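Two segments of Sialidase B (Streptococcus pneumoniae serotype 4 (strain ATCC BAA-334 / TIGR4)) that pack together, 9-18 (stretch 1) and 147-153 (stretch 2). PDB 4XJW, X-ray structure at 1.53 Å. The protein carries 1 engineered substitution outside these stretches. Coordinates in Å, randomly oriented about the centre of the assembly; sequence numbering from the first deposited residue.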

# COMPACT_ATOMS: atom_id res chain seq x y z
N SER A 9 -2.23 -34.68 -5.01
CA SER A 9 -1.85 -34.81 -6.40
C SER A 9 -3.09 -34.97 -7.28
O SER A 9 -3.18 -35.91 -8.07
CB SER A 9 -0.90 -36.00 -6.60
OG SER A 9 0.04 -36.09 -5.53
N TYR A 10 -4.04 -34.05 -7.12
CA TYR A 10 -5.22 -34.01 -7.97
C TYR A 10 -5.03 -33.01 -9.09
O TYR A 10 -4.82 -31.82 -8.85
CB TYR A 10 -6.47 -33.62 -7.17
CG TYR A 10 -6.89 -34.59 -6.10
CD1 TYR A 10 -7.59 -35.75 -6.42
CD2 TYR A 10 -6.60 -34.35 -4.76
CE1 TYR A 10 -7.98 -36.64 -5.44
CE2 TYR A 10 -7.00 -35.23 -3.77
CZ TYR A 10 -7.68 -36.38 -4.12
OH TYR A 10 -8.07 -37.26 -3.14
N GLN A 11 -5.11 -33.49 -10.33
CA GLN A 11 -5.07 -32.61 -11.48
C GLN A 11 -6.49 -32.18 -11.80
O GLN A 11 -7.35 -33.02 -12.05
CB GLN A 11 -4.44 -33.31 -12.67
CG GLN A 11 -3.02 -33.77 -12.40
CD GLN A 11 -2.12 -32.61 -12.00
OE1 GLN A 11 -2.03 -31.62 -12.72
NE2 GLN A 11 -1.46 -32.73 -10.85
N LEU A 12 -6.73 -30.87 -11.78
CA LEU A 12 -8.02 -30.33 -12.15
C LEU A 12 -7.93 -29.84 -13.59
O LEU A 12 -7.41 -28.76 -13.87
CB LEU A 12 -8.42 -29.18 -11.20
CG LEU A 12 -8.32 -29.48 -9.71
CD1 LEU A 12 -8.73 -28.28 -8.89
CD2 LEU A 12 -9.17 -30.68 -9.32
N ASN A 13 -8.41 -30.67 -14.52
CA ASN A 13 -8.39 -30.30 -15.92
C ASN A 13 -9.79 -30.21 -16.50
O ASN A 13 -10.19 -31.05 -17.31
CB ASN A 13 -7.54 -31.28 -16.73
CG ASN A 13 -6.08 -31.27 -16.32
OD1 ASN A 13 -5.37 -30.28 -16.52
ND2 ASN A 13 -5.61 -32.38 -15.76
N ASN A 14 -10.52 -29.18 -16.07
CA ASN A 14 -11.92 -28.98 -16.46
C ASN A 14 -12.74 -30.26 -16.40
O ASN A 14 -13.46 -30.60 -17.34
CB ASN A 14 -12.01 -28.30 -17.83
CG ASN A 14 -11.40 -26.90 -17.81
OD1 ASN A 14 -11.95 -25.99 -17.20
ND2 ASN A 14 -10.26 -26.74 -18.47
N LYS A 15 -12.61 -30.97 -15.28
CA LYS A 15 -13.34 -32.20 -15.05
C LYS A 15 -13.39 -32.50 -13.57
O LYS A 15 -12.35 -32.66 -12.93
CB LYS A 15 -12.67 -33.36 -15.80
CG LYS A 15 -13.31 -34.72 -15.55
CD LYS A 15 -12.59 -35.78 -16.35
CE LYS A 15 -13.31 -37.12 -16.27
NZ LYS A 15 -12.74 -38.07 -17.26
N SER A 16 -14.60 -32.58 -13.03
CA SER A 16 -14.79 -32.81 -11.60
C SER A 16 -14.20 -34.14 -11.16
O SER A 16 -14.17 -35.11 -11.93
CB SER A 16 -16.27 -32.76 -11.25
OG SER A 16 -16.97 -33.83 -11.84
N ILE A 17 -13.73 -34.18 -9.93
CA ILE A 17 -13.27 -35.41 -9.30
C ILE A 17 -14.17 -35.68 -8.09
O ILE A 17 -14.29 -34.82 -7.21
CB ILE A 17 -11.80 -35.28 -8.86
CG1 ILE A 17 -10.91 -35.08 -10.09
CG2 ILE A 17 -11.37 -36.50 -8.05
CD1 ILE A 17 -9.51 -34.60 -9.77
N ASP A 18 -14.82 -36.84 -8.08
CA ASP A 18 -15.72 -37.23 -7.00
C ASP A 18 -14.91 -37.83 -5.87
O ASP A 18 -14.13 -38.77 -6.09
CB ASP A 18 -16.72 -38.28 -7.52
CG ASP A 18 -17.92 -38.46 -6.60
OD1 ASP A 18 -17.93 -37.87 -5.50
OD2 ASP A 18 -18.86 -39.20 -6.97
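Stretch 2 (147-153) KATLGAV

Stretch 2 enters as an extended strand, Lys147 to Leu150, and runs antiparallel to the short strand Ile17–Asp18 of stretch 1. The register pairs Asp18 with Thr149 (CA to CA 4.8 Å), Ile17 with Leu150 (5.0 Å) and Ser16 with Gly151 (5.1 Å), so each step forward in stretch 2 is a step back in stretch 1.

Lys147 begins the contact. Its CA-to-CB bond points sideways, but the long, flexible chain, with chi1 and chi2 both m and the outer torsions t, brings NZ to 3.1 Å from Asp18 OD2. This is a hydrogen-bonded salt bridge, and lysine suits the place because its reach lets a charge meet the carboxylate. Ala148 is buried, and its methyl points sideways; its CB stays 5.4 Å from Asp18 OD1, the nearest atom of stretch 1, and its small side chain asks for little room.

Thr149 forms the non-hydrogen-bonded pair with Asp18, the two side chains lying on the same face of the sheet. Its beta-branched side chain favours the extended backbone, and CG2 packs 3.6 Å from Ser16 CB. Thr149 CA also makes a CA-H...O contact of 3.5 Å with Ile17 O.

Leu150 is the centre of the interface, with the largest area covered. It forms the hydrogen-bonded pair with Ile17: Leu150 N donates to Ile17 O at 2.8 Å, and Ile17 N donates to Leu150 O at 3.0 Å, both nearly straight. Leu150 O also receives a CA-H...O contact from Ser16 CA at 3.5 Å. The side chain lies on the same face as that of Ile17, the two CB atoms 4.2 Å apart, while Leu12 CD2 lies 4.2 Å from Leu150 CB. Leu150 CD1 sits over a face of the Tyr10 ring, 3.5 Å from its centroid and just 6° off the normal, a CH-pi contact. The apolar side chain thus meets three apolar neighbours, Ile17 and Leu12 near its base and Tyr10 near its end.

At Gly151 the strand gives way to loop, with phi/psi of 75/15. The positive phi favours glycine, and so does the packing: Leu12 CD2 lies 3.9 Å from Gly151 CA, and an ideal CB would come within 2.9 Å of that same Leu12 CD2, a clash. Water 1 joins the backbones here, accepting from Lys15 N at 2.9 Å and lying 3.0 Å from Gly151 O.

Ala152 then points its methyl toward stretch 1, with CB 3.5 Å from Ser16 CB, a compact fit between small groups. Val153 points away and makes no contact.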

# COMPACT_ATOMS: atom_id res chain seq x y z
N LYS A 147 -22.83 -35.32 -2.27
CA LYS A 147 -21.67 -35.30 -3.15
C LYS A 147 -20.57 -34.41 -2.59
O LYS A 147 -20.85 -33.31 -2.12
CB LYS A 147 -22.05 -34.75 -4.52
CG LYS A 147 -22.85 -35.68 -5.38
CD LYS A 147 -22.01 -36.84 -5.87
CE LYS A 147 -22.74 -37.60 -6.97
NZ LYS A 147 -21.94 -38.76 -7.45
N ALA A 148 -19.33 -34.91 -2.64
CA ALA A 148 -18.15 -34.10 -2.34
C ALA A 148 -17.29 -34.07 -3.60
O ALA A 148 -17.02 -35.12 -4.20
CB ALA A 148 -17.38 -34.69 -1.18
N THR A 149 -16.88 -32.88 -4.03
CA THR A 149 -16.29 -32.72 -5.34
C THR A 149 -15.05 -31.85 -5.32
O THR A 149 -14.98 -30.87 -4.57
CB THR A 149 -17.31 -32.08 -6.30
OG1 THR A 149 -18.57 -32.76 -6.17
CG2 THR A 149 -16.84 -32.16 -7.74
N LEU A 150 -14.05 -32.21 -6.12
CA LEU A 150 -12.92 -31.32 -6.39
C LEU A 150 -12.99 -30.76 -7.80
O LEU A 150 -13.30 -31.48 -8.75
CB LEU A 150 -11.60 -32.07 -6.20
CG LEU A 150 -11.40 -32.70 -4.84
CD1 LEU A 150 -10.09 -33.48 -4.82
CD2 LEU A 150 -11.41 -31.62 -3.76
N GLY A 151 -12.70 -29.47 -7.95
CA GLY A 151 -12.64 -28.85 -9.26
C GLY A 151 -13.98 -28.57 -9.94
O GLY A 151 -14.01 -28.30 -11.14
N ALA A 152 -15.07 -28.63 -9.17
CA ALA A 152 -16.42 -28.33 -9.65
C ALA A 152 -17.41 -28.40 -8.49
O ALA A 152 -17.06 -28.84 -7.39
CB ALA A 152 -16.85 -29.31 -10.74
N VAL A 153 -18.65 -27.97 -8.74
CA VAL A 153 -19.77 -28.22 -7.83
C VAL A 153 -20.83 -29.00 -8.60
O VAL A 153 -21.19 -28.62 -9.72
CB VAL A 153 -20.40 -26.91 -7.28
CG1 VAL A 153 -21.55 -27.22 -6.34
CG2 VAL A 153 -19.36 -26.07 -6.56
O HOH W 1 -11.83 -29.39 -12.95